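Local coordinates for protein GCN5-related N-acetyltransferase (Brucella melitensis biovar Abortus, PDB 4J3G) that probably transfers an acetyl group from acetyl-CoA to an amino group, perhaps the N-terminus of a ribosomal protein, as a member of the GCN5-related N-acetyltransferases, at residues A[48-54]-A[171-177]; A[73-77]-A[88-93]; A[120-125]-A[153-159]. One frame throughout, in Å; residues are numbered along the deposited sequence.

Contact 1 of 3, residues A[48-54]-A[171-177]; sequences TLAIWNE and KFGRWLD. With EDO (1,2-ethanediol), chain G.
A buried lysine plugs the tip of a beta hairpin into a loop: Lys-171, at the end of strand 160-171, reaches into residues 48-54, which follow helix 34-47. A type I' turn from Lys-171 to Arg-174 links the last two strands of the sheet. With CG anti to the backbone N (chi1 -164°) and every later torsion extended, Lys-171 runs straight into the loop. Its NZ donates to Thr-48 O at 2.8 Å and to Ile-51 O at 2.7 Å, both met nearly head-on along the carbonyl. Val-45 O, from helix 34-47, is a further acceptor, and Asn-53 O a weak one. Glu-54 slides past the lysine in the opposite direction, its CG 3.5 Å from Lys-171 CG, and spends its carboxylate elsewhere. Phe-172 N reaches Glu-54 OE2 at 2.9 Å from above the carboxylate plane, while a water joins Glu-54 OE1 to Gly-173 N. Leu-49 splits its branches, CD2 against the Phe-172 ring and CD1 over a face of the Arg-174 guanidinium. In one of the two conformers modelled for Trp-52, Leu-176 CD1 sits over the five-membered ring, 3.8 Å from its centroid, and a carbon of an ethanediol, probably from the crystallisation liquor, lies over the opposite face. The second subunit adds Phe-100 against Trp-52 and Glu-98, which accepts from Glu-54 N. Since Lys-171 NZ and Glu-54 OE2 stay 6.5 Å apart, the ammonium is held by backbone carbonyl dipoles; these probably stabilise its positive charge inside the protein while tying loop to hairpin.

Contact 2 of 3, residues A[73-77]-A[88-93]; sequences GFPVL and YASYGP
Two torsions on strand 84-93 turn Ser-90 and Tyr-91 onto Pro-75. Ser-90 places OG opposite its own backbone N (chi1 -166°), which carries the hydroxyl across to donate to Pro-75 O at 2.6 Å. Tyr-91 instead tucks CG between its backbone N and carbonyl carbon (chi1 67°), and that swings the ring over the proline. Pro-75 CD lies above the tyrosine face, 3.9 Å from the ring centroid, in a CH-pi contact, and Pro-75 CG packs as close as 3.4 Å to Tyr-91 CE2. Phe-74 meets the same tyrosine obliquely, planes 63° apart, with CD1 3.6 Å from Tyr-91 CE1. The phenyl face rests over Gly-92 CA, and its CE2 lies 3.8 Å from Pro-93 CD. Regular antiparallel pairing is clear at Leu-77 and Ala-89, a hydrogen-bonded pair: Leu-77 N to Ala-89 O is 2.9 Å and Ala-89 N to Leu-77 O is 2.8 Å. Towards Phe-74 the backbones diverge, and the serine hydroxyl takes up the proline carbonyl; Tyr-91 N is buried there without a partner. Ser-90 OG also accepts from Arg-69 NE, so one small hydroxyl ties the strand, the incoming loop and a helix together. Around this beta hairpin of the acetyltransferase domain, Leu-77, Ala-89 and Tyr-91 pack against helix 119-133. Val-76 lies against helix 59-72, while the backbone of residues 88-92 continues its bonding with strand 103-110.

Contact 3 of 3, residues A[120-125]-A[153-159]; sequences GRTLLA and LHRSQGF. With SO4 (sulfate ion), chain E.
Leu-124 drives into the end of helix 148-156 and the turn after it, joining two helices of the GNAT fold. This is the tight side. Leu-124 turns its CG away from its own backbone N (chi1 -177°), which carries CD2 to within 3.5 Å of Leu-153 CD2 and 3.6 Å of Gln-157 CG. The same methyl lies over one face of the His-154 imidazole, offset toward its rim, 4.1 Å from the centroid, a CH-pi contact, while CD1 of Leu-124 meets the Phe-159 ring at an angle. His-154 has its own anchor, ND1 being bonded to Ser-150 O. The outer side is looser and polar. Arg-121, extended along an exposed flank, lays its guanidinium beneath the hydroxyl of Ser-156, which sits over the centre of the plane; the angles are too poor for a hydrogen bond, and Ser-156 OG donates instead to Leu-153 O at 2.6 Å. At the helix start a sulfate, probably from the crystallisation liquor, is held also by Gly-116 N and Arg-115 NE, consistent with the loop that in GNAT enzymes binds the pyrophosphate of acetyl-CoA. Gly-120 N grips sulfate O2 at 2.9 Å, with an N-H...O angle of 154°.

Overall arrangement
All three contacts lie within one acetyltransferase domain built on a single mixed sheet. Along the chain, contact 2 closes before contact 3 opens, and both fall between the two segments of contact 1. Contact 1 and contact 2 have centres 22 Å apart on opposite sides of the chain's centre, yet both reach the sheet, through strands 174-184 and 76-81 with 84-93. Contact 3 is about 22 Å from contact 1 between centres and 15 Å from contact 2, which it touches: Leu-123 of helix 119-133 packs on Tyr-88 and Ala-89. The hairpin, the helix at the anion site and helix 148-156 thus form one continuous body, while contact 1 faces the second subunit.

Contact 1 of 3, residues A[48-54]-A[171-177]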
loop_
_atom_site.group_PDB
_atom_site.type_symbol
_atom_site.label_atom_id
_atom_site.label_comp_id
_atom_site.label_asym_id
_atom_site.label_seq_id
_atom_site.Cartn_x
_atom_site.Cartn_y
_atom_site.Cartn_z
ATOM N N THR A 48 -18.245 10.290 5.140
ATOM C CA THR A 48 -17.628 9.283 6.033
ATOM C C THR A 48 -16.122 9.317 5.982
ATOM O O THR A 48 -15.512 9.874 5.061
ATOM C CB THR A 48 -18.067 7.837 5.659
ATOM O OG1 THR A 48 -17.309 7.372 4.541
ATOM C CG2 THR A 48 -19.556 7.761 5.322
ATOM N N LEU A 49 -15.524 8.586 6.924
ATOM C CA LEU A 49 -14.076 8.310 6.887
ATOM C C LEU A 49 -13.721 6.902 6.369
ATOM O O LEU A 49 -12.624 6.391 6.611
ATOM C CB LEU A 49 -13.485 8.533 8.270
ATOM C CG LEU A 49 -13.811 9.859 8.919
ATOM C CD1 LEU A 49 -13.348 9.851 10.370
ATOM C CD2 LEU A 49 -13.178 10.998 8.117
ATOM N N ALA A 50 -14.615 6.304 5.598
ATOM C CA ALA A 50 -14.379 4.989 4.959
ATOM C C ALA A 50 -13.554 4.997 3.659
ATOM O O ALA A 50 -13.070 3.973 3.224
ATOM C CB ALA A 50 -15.715 4.324 4.691
ATOM N N ILE A 51 -13.520 6.115 2.979
ATOM C CA ILE A 51 -12.765 6.277 1.792
ATOM C C ILE A 51 -12.039 7.575 2.091
ATOM O O ILE A 51 -12.671 8.537 2.468
ATOM C CB ILE A 51 -13.646 6.487 0.529
ATOM C CG1 ILE A 51 -14.556 5.279 0.300
ATOM C CG2 ILE A 51 -12.769 6.679 -0.714
ATOM C CD1 ILE A 51 -15.272 5.252 -1.040
ATOM N N TRP A 52 -10.711 7.574 1.936
ATOM C CA TRP A 52 -9.889 8.780 2.162
ATOM C C TRP A 52 -9.560 9.457 0.843
ATOM O O TRP A 52 -8.389 9.702 0.485
ATOM C CB TRP A 52 -8.624 8.445 2.946
ATOM C CG TRP A 52 -8.912 7.915 4.326
ATOM C CD1 TRP A 52 -10.121 7.819 4.932
ATOM C CD2 TRP A 52 -7.949 7.389 5.263
ATOM N NE1 TRP A 52 -9.978 7.262 6.196
ATOM C CE2 TRP A 52 -8.654 6.987 6.410
ATOM C CE3 TRP A 52 -6.572 7.205 5.226
ATOM C CZ2 TRP A 52 -8.017 6.446 7.526
ATOM C CZ3 TRP A 52 -5.948 6.666 6.317
ATOM C CH2 TRP A 52 -6.668 6.280 7.446
ATOM N N ASN A 53 -10.614 9.644 0.073
ATOM C CA ASN A 53 -10.659 10.590 -1.038
ATOM C C ASN A 53 -11.745 11.608 -0.690
ATOM O O ASN A 53 -12.702 11.251 -0.014
ATOM C CB ASN A 53 -11.107 9.878 -2.307
ATOM C CG ASN A 53 -10.000 9.058 -2.973
ATOM O OD1 ASN A 53 -8.819 9.208 -2.684
ATOM N ND2 ASN A 53 -10.399 8.208 -3.907
ATOM N N GLU A 54 -11.584 12.848 -1.117
ATOM C CA GLU A 54 -12.574 13.906 -0.863
ATOM C C GLU A 54 -13.260 14.339 -2.161
ATOM O O GLU A 54 -14.239 15.100 -2.134
ATOM C CB GLU A 54 -11.921 15.119 -0.129
ATOM C CG GLU A 54 -11.727 14.837 1.351
ATOM C CD GLU A 54 -10.882 15.865 2.130
ATOM O OE1 GLU A 54 -9.632 15.827 2.024
ATOM O OE2 GLU A 54 -11.453 16.645 2.934
ATOM N N LYS A 171 -8.201 13.787 5.993
ATOM C CA LYS A 171 -9.524 14.104 5.410
ATOM C C LYS A 171 -10.226 15.129 6.303
ATOM O O LYS A 171 -10.084 15.060 7.489
ATOM C CB LYS A 171 -10.389 12.859 5.316
ATOM C CG LYS A 171 -11.572 13.055 4.387
ATOM C CD LYS A 171 -12.297 11.752 4.102
ATOM C CE LYS A 171 -13.490 12.018 3.198
ATOM N NZ LYS A 171 -14.214 10.792 2.753
ATOM N N PHE A 172 -10.977 16.057 5.702
ATOM C CA PHE A 172 -11.686 17.077 6.461
ATOM C C PHE A 172 -10.742 17.832 7.391
ATOM O O PHE A 172 -11.129 18.240 8.526
ATOM C CB PHE A 172 -12.825 16.449 7.285
ATOM C CG PHE A 172 -13.799 15.649 6.475
ATOM C CD1 PHE A 172 -14.317 16.126 5.255
ATOM C CD2 PHE A 172 -14.240 14.445 6.955
ATOM C CE1 PHE A 172 -15.250 15.383 4.544
ATOM C CE2 PHE A 172 -15.159 13.681 6.243
ATOM C CZ PHE A 172 -15.665 14.148 5.043
ATOM N N GLY A 173 -9.487 17.975 6.954
ATOM C CA GLY A 173 -8.462 18.685 7.706
ATOM C C GLY A 173 -7.900 17.929 8.897
ATOM O O GLY A 173 -7.115 18.476 9.668
ATOM N N ARG A 174 -8.268 16.666 9.048
ATOM C CA ARG A 174 -7.853 15.874 10.206
ATOM C C ARG A 174 -6.823 14.850 9.782
ATOM O O ARG A 174 -6.989 14.249 8.709
ATOM C CB ARG A 174 -9.057 15.109 10.759
ATOM C CG ARG A 174 -10.100 15.984 11.370
ATOM C CD ARG A 174 -11.461 15.329 11.312
ATOM N NE ARG A 174 -11.548 14.109 12.121
ATOM C CZ ARG A 174 -12.705 13.525 12.449
ATOM N NH1 ARG A 174 -13.878 14.045 12.044
ATOM N NH2 ARG A 174 -12.694 12.418 13.179
ATOM N N TRP A 175 -5.797 14.618 10.614
ATOM C CA TRP A 175 -4.945 13.430 10.424
ATOM C C TRP A 175 -5.702 12.229 10.933
ATOM O O TRP A 175 -6.366 12.305 11.958
ATOM C CB TRP A 175 -3.601 13.504 11.142
ATOM C CG TRP A 175 -2.725 14.665 10.719
ATOM C CD1 TRP A 175 -2.371 15.732 11.501
ATOM C CD2 TRP A 175 -2.103 14.882 9.450
ATOM N NE1 TRP A 175 -1.567 16.590 10.807
ATOM C CE2 TRP A 175 -1.388 16.100 9.542
ATOM C CE3 TRP A 175 -2.071 14.176 8.246
ATOM C CZ2 TRP A 175 -0.649 16.626 8.473
ATOM C CZ3 TRP A 175 -1.321 14.708 7.185
ATOM C CH2 TRP A 175 -0.639 15.926 7.308
ATOM N N LEU A 176 -5.563 11.117 10.213
ATOM C CA LEU A 176 -6.302 9.898 10.438
ATOM C C LEU A 176 -5.347 8.706 10.531
ATOM O O LEU A 176 -4.313 8.643 9.816
ATOM C CB LEU A 176 -7.227 9.649 9.261
ATOM C CG LEU A 176 -8.320 10.718 9.046
ATOM C CD1 LEU A 176 -9.014 10.432 7.755
ATOM C CD2 LEU A 176 -9.279 10.788 10.223
ATOM N N ASP A 177 -5.741 7.732 11.336
ATOM C CA ASP A 177 -4.934 6.564 11.632
ATOM C C ASP A 177 -5.475 5.372 10.888
ATOM O O ASP A 177 -6.699 5.147 10.847
ATOM C CB ASP A 177 -4.939 6.271 13.159
ATOM C CG ASP A 177 -4.305 7.361 13.965
ATOM O OD1 ASP A 177 -3.650 8.292 13.394
ATOM O OD2 ASP A 177 -4.492 7.284 15.200
HETATM C C1 EDO G . -10.169 3.919 5.175
HETATM O O1 EDO G . -11.114 2.841 5.022
HETATM C C2 EDO G . -8.861 3.580 4.486
HETATM O O2 EDO G . -8.999 3.968 3.140
HETATM O O HOH W 1 -8.162 17.091 4.523
#

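Contact 2 of 3, residues A[73-77]-A[88-93]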
loop_
_atom_site.group_PDB
_atom_site.type_symbol
_atom_site.label_atom_id
_atom_site.label_comp_id
_atom_site.label_asym_id
_atom_site.label_seq_id
_atom_site.Cartn_x
_atom_site.Cartn_y
_atom_site.Cartn_z
ATOM N N GLY A 73 -9.785 -9.650 -13.259
ATOM C CA GLY A 73 -10.187 -10.846 -12.562
ATOM C C GLY A 73 -10.615 -10.651 -11.125
ATOM O O GLY A 73 -10.627 -11.608 -10.329
ATOM N N PHE A 74 -10.989 -9.434 -10.783
ATOM C CA PHE A 74 -11.354 -9.107 -9.424
ATOM C C PHE A 74 -12.867 -8.924 -9.319
ATOM O O PHE A 74 -13.450 -8.144 -10.080
ATOM C CB PHE A 74 -10.618 -7.841 -8.985
ATOM C CG PHE A 74 -9.113 -7.970 -9.008
ATOM C CD1 PHE A 74 -8.486 -9.068 -8.417
ATOM C CD2 PHE A 74 -8.340 -7.028 -9.635
ATOM C CE1 PHE A 74 -7.083 -9.201 -8.438
ATOM C CE2 PHE A 74 -6.954 -7.126 -9.656
ATOM C CZ PHE A 74 -6.316 -8.198 -9.048
ATOM N N PRO A 75 -13.504 -9.646 -8.392
ATOM C CA PRO A 75 -14.964 -9.603 -8.216
ATOM C C PRO A 75 -15.468 -8.257 -7.721
ATOM O O PRO A 75 -14.765 -7.564 -6.948
ATOM C CB PRO A 75 -15.224 -10.607 -7.106
ATOM C CG PRO A 75 -13.944 -10.797 -6.433
ATOM C CD PRO A 75 -12.867 -10.556 -7.426
ATOM N N VAL A 76 -16.619 -7.867 -8.231
ATOM C CA VAL A 76 -17.418 -6.820 -7.611
ATOM C C VAL A 76 -18.806 -7.382 -7.283
ATOM O O VAL A 76 -19.544 -7.750 -8.167
ATOM C CB VAL A 76 -17.575 -5.563 -8.487
ATOM C CG1 VAL A 76 -18.324 -4.522 -7.683
ATOM C CG2 VAL A 76 -16.227 -5.010 -8.953
ATOM N N LEU A 77 -19.143 -7.413 -5.995
ATOM C CA LEU A 77 -20.407 -7.924 -5.519
ATOM C C LEU A 77 -21.340 -6.771 -5.141
ATOM O O LEU A 77 -20.897 -5.729 -4.560
ATOM C CB LEU A 77 -20.210 -8.813 -4.296
ATOM C CG LEU A 77 -19.244 -9.967 -4.527
ATOM C CD1 LEU A 77 -19.144 -10.802 -3.263
ATOM C CD2 LEU A 77 -19.657 -10.801 -5.732
ATOM N N TYR A 88 -22.126 -2.499 -1.832
ATOM C CA TYR A 88 -21.281 -3.303 -2.695
ATOM C C TYR A 88 -19.917 -3.596 -2.048
ATOM O O TYR A 88 -19.499 -2.944 -1.086
ATOM C CB TYR A 88 -21.088 -2.648 -4.075
ATOM C CG TYR A 88 -20.186 -1.412 -4.119
ATOM C CD1 TYR A 88 -20.692 -0.133 -3.883
ATOM C CD2 TYR A 88 -18.832 -1.521 -4.479
ATOM C CE1 TYR A 88 -19.866 0.996 -3.979
ATOM C CE2 TYR A 88 -18.000 -0.397 -4.563
ATOM C CZ TYR A 88 -18.533 0.861 -4.327
ATOM O OH TYR A 88 -17.732 1.992 -4.430
ATOM N N ALA A 89 -19.217 -4.567 -2.619
ATOM C CA ALA A 89 -17.884 -4.947 -2.099
ATOM C C ALA A 89 -16.972 -5.388 -3.209
ATOM O O ALA A 89 -17.405 -5.987 -4.223
ATOM C CB ALA A 89 -17.980 -6.077 -1.054
ATOM N N SER A 90 -15.686 -5.132 -3.018
ATOM C CA SER A 90 -14.729 -5.605 -3.973
ATOM C C SER A 90 -13.372 -5.788 -3.323
ATOM O O SER A 90 -13.169 -5.485 -2.152
ATOM C CB SER A 90 -14.649 -4.631 -5.160
ATOM O OG SER A 90 -13.954 -5.229 -6.249
ATOM N N TYR A 91 -12.453 -6.353 -4.093
ATOM C CA TYR A 91 -11.040 -6.356 -3.698
ATOM C C TYR A 91 -10.176 -6.165 -4.902
ATOM O O TYR A 91 -10.606 -6.401 -6.048
ATOM C CB TYR A 91 -10.648 -7.588 -2.918
ATOM C CG TYR A 91 -10.658 -8.872 -3.643
ATOM C CD1 TYR A 91 -9.649 -9.199 -4.578
ATOM C CD2 TYR A 91 -11.606 -9.837 -3.352
ATOM C CE1 TYR A 91 -9.669 -10.411 -5.241
ATOM C CE2 TYR A 91 -11.598 -11.057 -3.998
ATOM C CZ TYR A 91 -10.639 -11.340 -4.928
ATOM O OH TYR A 91 -10.679 -12.568 -5.586
ATOM N N GLY A 92 -8.974 -5.629 -4.645
ATOM C CA GLY A 92 -7.995 -5.388 -5.692
ATOM C C GLY A 92 -6.586 -5.517 -5.134
ATOM O O GLY A 92 -6.386 -5.993 -4.026
ATOM N N PRO A 93 -5.606 -5.108 -5.899
ATOM C CA PRO A 93 -4.253 -5.348 -5.487
ATOM C C PRO A 93 -3.894 -4.615 -4.195
ATOM O O PRO A 93 -4.317 -3.478 -3.989
ATOM C CB PRO A 93 -3.427 -4.773 -6.655
ATOM C CG PRO A 93 -4.342 -4.779 -7.812
ATOM C CD PRO A 93 -5.698 -4.529 -7.259
#

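Contact 3 of 3, residues A[120-125]-A[153-159]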
loop_
_atom_site.group_PDB
_atom_site.type_symbol
_atom_site.label_atom_id
_atom_site.label_comp_id
_atom_site.label_asym_id
_atom_site.label_seq_id
_atom_site.Cartn_x
_atom_site.Cartn_y
_atom_site.Cartn_z
ATOM N N GLY A 120 -23.119 -5.140 5.437
ATOM C CA GLY A 120 -21.658 -5.196 5.319
ATOM C C GLY A 120 -21.110 -6.584 5.666
ATOM O O GLY A 120 -20.220 -7.095 5.018
ATOM N N ARG A 121 -21.646 -7.181 6.719
ATOM C CA ARG A 121 -21.179 -8.482 7.156
ATOM C C ARG A 121 -21.512 -9.566 6.113
ATOM O O ARG A 121 -20.655 -10.378 5.778
ATOM C CB ARG A 121 -21.780 -8.838 8.517
ATOM C CG ARG A 121 -21.040 -9.982 9.204
ATOM C CD ARG A 121 -21.532 -10.277 10.632
ATOM N NE ARG A 121 -21.135 -11.632 11.016
ATOM C CZ ARG A 121 -20.939 -12.065 12.257
ATOM N NH1 ARG A 121 -21.109 -11.250 13.323
ATOM N NH2 ARG A 121 -20.582 -13.339 12.436
ATOM N N THR A 122 -22.688 -9.491 5.508
ATOM C CA THR A 122 -23.099 -10.454 4.464
ATOM C C THR A 122 -22.222 -10.315 3.180
ATOM O O THR A 122 -21.831 -11.303 2.540
ATOM C CB THR A 122 -24.573 -10.222 4.055
ATOM O OG1 THR A 122 -25.438 -10.350 5.212
ATOM C CG2 THR A 122 -25.026 -11.215 3.000
ATOM N N LEU A 123 -21.993 -9.074 2.767
ATOM C CA LEU A 123 -21.081 -8.815 1.684
ATOM C C LEU A 123 -19.661 -9.348 1.949
ATOM O O LEU A 123 -19.054 -9.951 1.050
ATOM C CB LEU A 123 -21.014 -7.330 1.389
ATOM C CG LEU A 123 -22.203 -6.783 0.616
ATOM C CD1 LEU A 123 -22.224 -5.272 0.734
ATOM C CD2 LEU A 123 -22.164 -7.242 -0.831
ATOM N N LEU A 124 -19.114 -9.076 3.141
ATOM C CA LEU A 124 -17.761 -9.511 3.477
ATOM C C LEU A 124 -17.696 -11.019 3.396
ATOM O O LEU A 124 -16.768 -11.606 2.788
ATOM C CB LEU A 124 -17.394 -9.046 4.899
ATOM C CG LEU A 124 -15.998 -9.353 5.386
ATOM C CD1 LEU A 124 -14.972 -8.845 4.391
ATOM C CD2 LEU A 124 -15.755 -8.750 6.779
ATOM N N ALA A 125 -18.704 -11.677 3.986
ATOM C CA ALA A 125 -18.690 -13.118 3.988
ATOM C C ALA A 125 -18.648 -13.682 2.576
ATOM O O ALA A 125 -17.938 -14.649 2.323
ATOM C CB ALA A 125 -19.871 -13.687 4.763
ATOM N N LEU A 153 -16.749 -6.043 12.921
ATOM C CA LEU A 153 -17.366 -6.733 11.794
ATOM C C LEU A 153 -16.326 -7.634 11.108
ATOM O O LEU A 153 -16.564 -8.821 10.876
ATOM C CB LEU A 153 -18.005 -5.700 10.828
ATOM C CG LEU A 153 -18.782 -6.108 9.568
ATOM C CD1 LEU A 153 -19.764 -5.009 9.131
ATOM C CD2 LEU A 153 -17.827 -6.400 8.444
ATOM N N HIS A 154 -15.170 -7.060 10.769
ATOM C CA HIS A 154 -14.096 -7.845 10.169
ATOM C C HIS A 154 -13.607 -8.933 11.114
ATOM O O HIS A 154 -13.419 -10.043 10.708
ATOM C CB HIS A 154 -12.939 -6.943 9.724
ATOM C CG HIS A 154 -13.227 -6.152 8.481
ATOM N ND1 HIS A 154 -14.059 -5.058 8.474
ATOM C CD2 HIS A 154 -12.732 -6.258 7.224
ATOM C CE1 HIS A 154 -14.111 -4.554 7.249
ATOM N NE2 HIS A 154 -13.297 -5.248 6.479
ATOM N N ARG A 155 -13.437 -8.611 12.389
ATOM C CA ARG A 155 -13.003 -9.611 13.349
ATOM C C ARG A 155 -13.950 -10.812 13.421
ATOM O O ARG A 155 -13.511 -11.921 13.579
ATOM C CB ARG A 155 -12.823 -9.000 14.735
ATOM C CG ARG A 155 -12.180 -9.958 15.705
ATOM C CD ARG A 155 -11.248 -9.306 16.714
ATOM N NE ARG A 155 -11.669 -8.000 17.249
ATOM C CZ ARG A 155 -10.835 -6.976 17.496
ATOM N NH1 ARG A 155 -9.542 -7.041 17.167
ATOM N NH2 ARG A 155 -11.304 -5.841 18.016
ATOM N N SER A 156 -15.241 -10.547 13.275
ATOM C CA SER A 156 -16.259 -11.602 13.288
ATOM C C SER A 156 -16.098 -12.602 12.166
ATOM O O SER A 156 -16.572 -13.757 12.256
ATOM C CB SER A 156 -17.704 -11.014 13.310
ATOM O OG SER A 156 -18.155 -10.551 12.011
ATOM N N GLN A 157 -15.410 -12.190 11.112
ATOM C CA GLN A 157 -15.168 -13.048 9.978
ATOM C C GLN A 157 -13.744 -13.617 9.972
ATOM O O GLN A 157 -13.330 -14.203 8.986
ATOM C CB GLN A 157 -15.382 -12.239 8.684
ATOM C CG GLN A 157 -16.792 -11.729 8.495
ATOM C CD GLN A 157 -17.739 -12.882 8.482
ATOM O OE1 GLN A 157 -17.574 -13.807 7.691
ATOM N NE2 GLN A 157 -18.699 -12.878 9.387
ATOM N N GLY A 158 -12.996 -13.460 11.048
ATOM C CA GLY A 158 -11.733 -14.131 11.175
ATOM C C GLY A 158 -10.540 -13.286 10.840
ATOM O O GLY A 158 -9.437 -13.777 10.846
ATOM N N PHE A 159 -10.752 -11.985 10.587
ATOM C CA PHE A 159 -9.649 -11.060 10.439
ATOM C C PHE A 159 -8.997 -10.798 11.813
ATOM O O PHE A 159 -9.696 -10.788 12.827
ATOM C CB PHE A 159 -10.120 -9.740 9.863
ATOM C CG PHE A 159 -10.388 -9.782 8.391
ATOM C CD1 PHE A 159 -11.521 -10.420 7.880
ATOM C CD2 PHE A 159 -9.511 -9.191 7.501
ATOM C CE1 PHE A 159 -11.744 -10.478 6.493
ATOM C CE2 PHE A 159 -9.759 -9.210 6.134
ATOM C CZ PHE A 159 -10.861 -9.883 5.635
HETATM S S SO4 E . -22.974 -2.109 8.415
HETATM O O1 SO4 E . -23.060 -2.461 9.867
HETATM O O2 SO4 E . -23.533 -3.243 7.606
HETATM O O3 SO4 E . -23.890 -0.950 8.232
HETATM O O4 SO4 E . -21.569 -1.777 8.053
#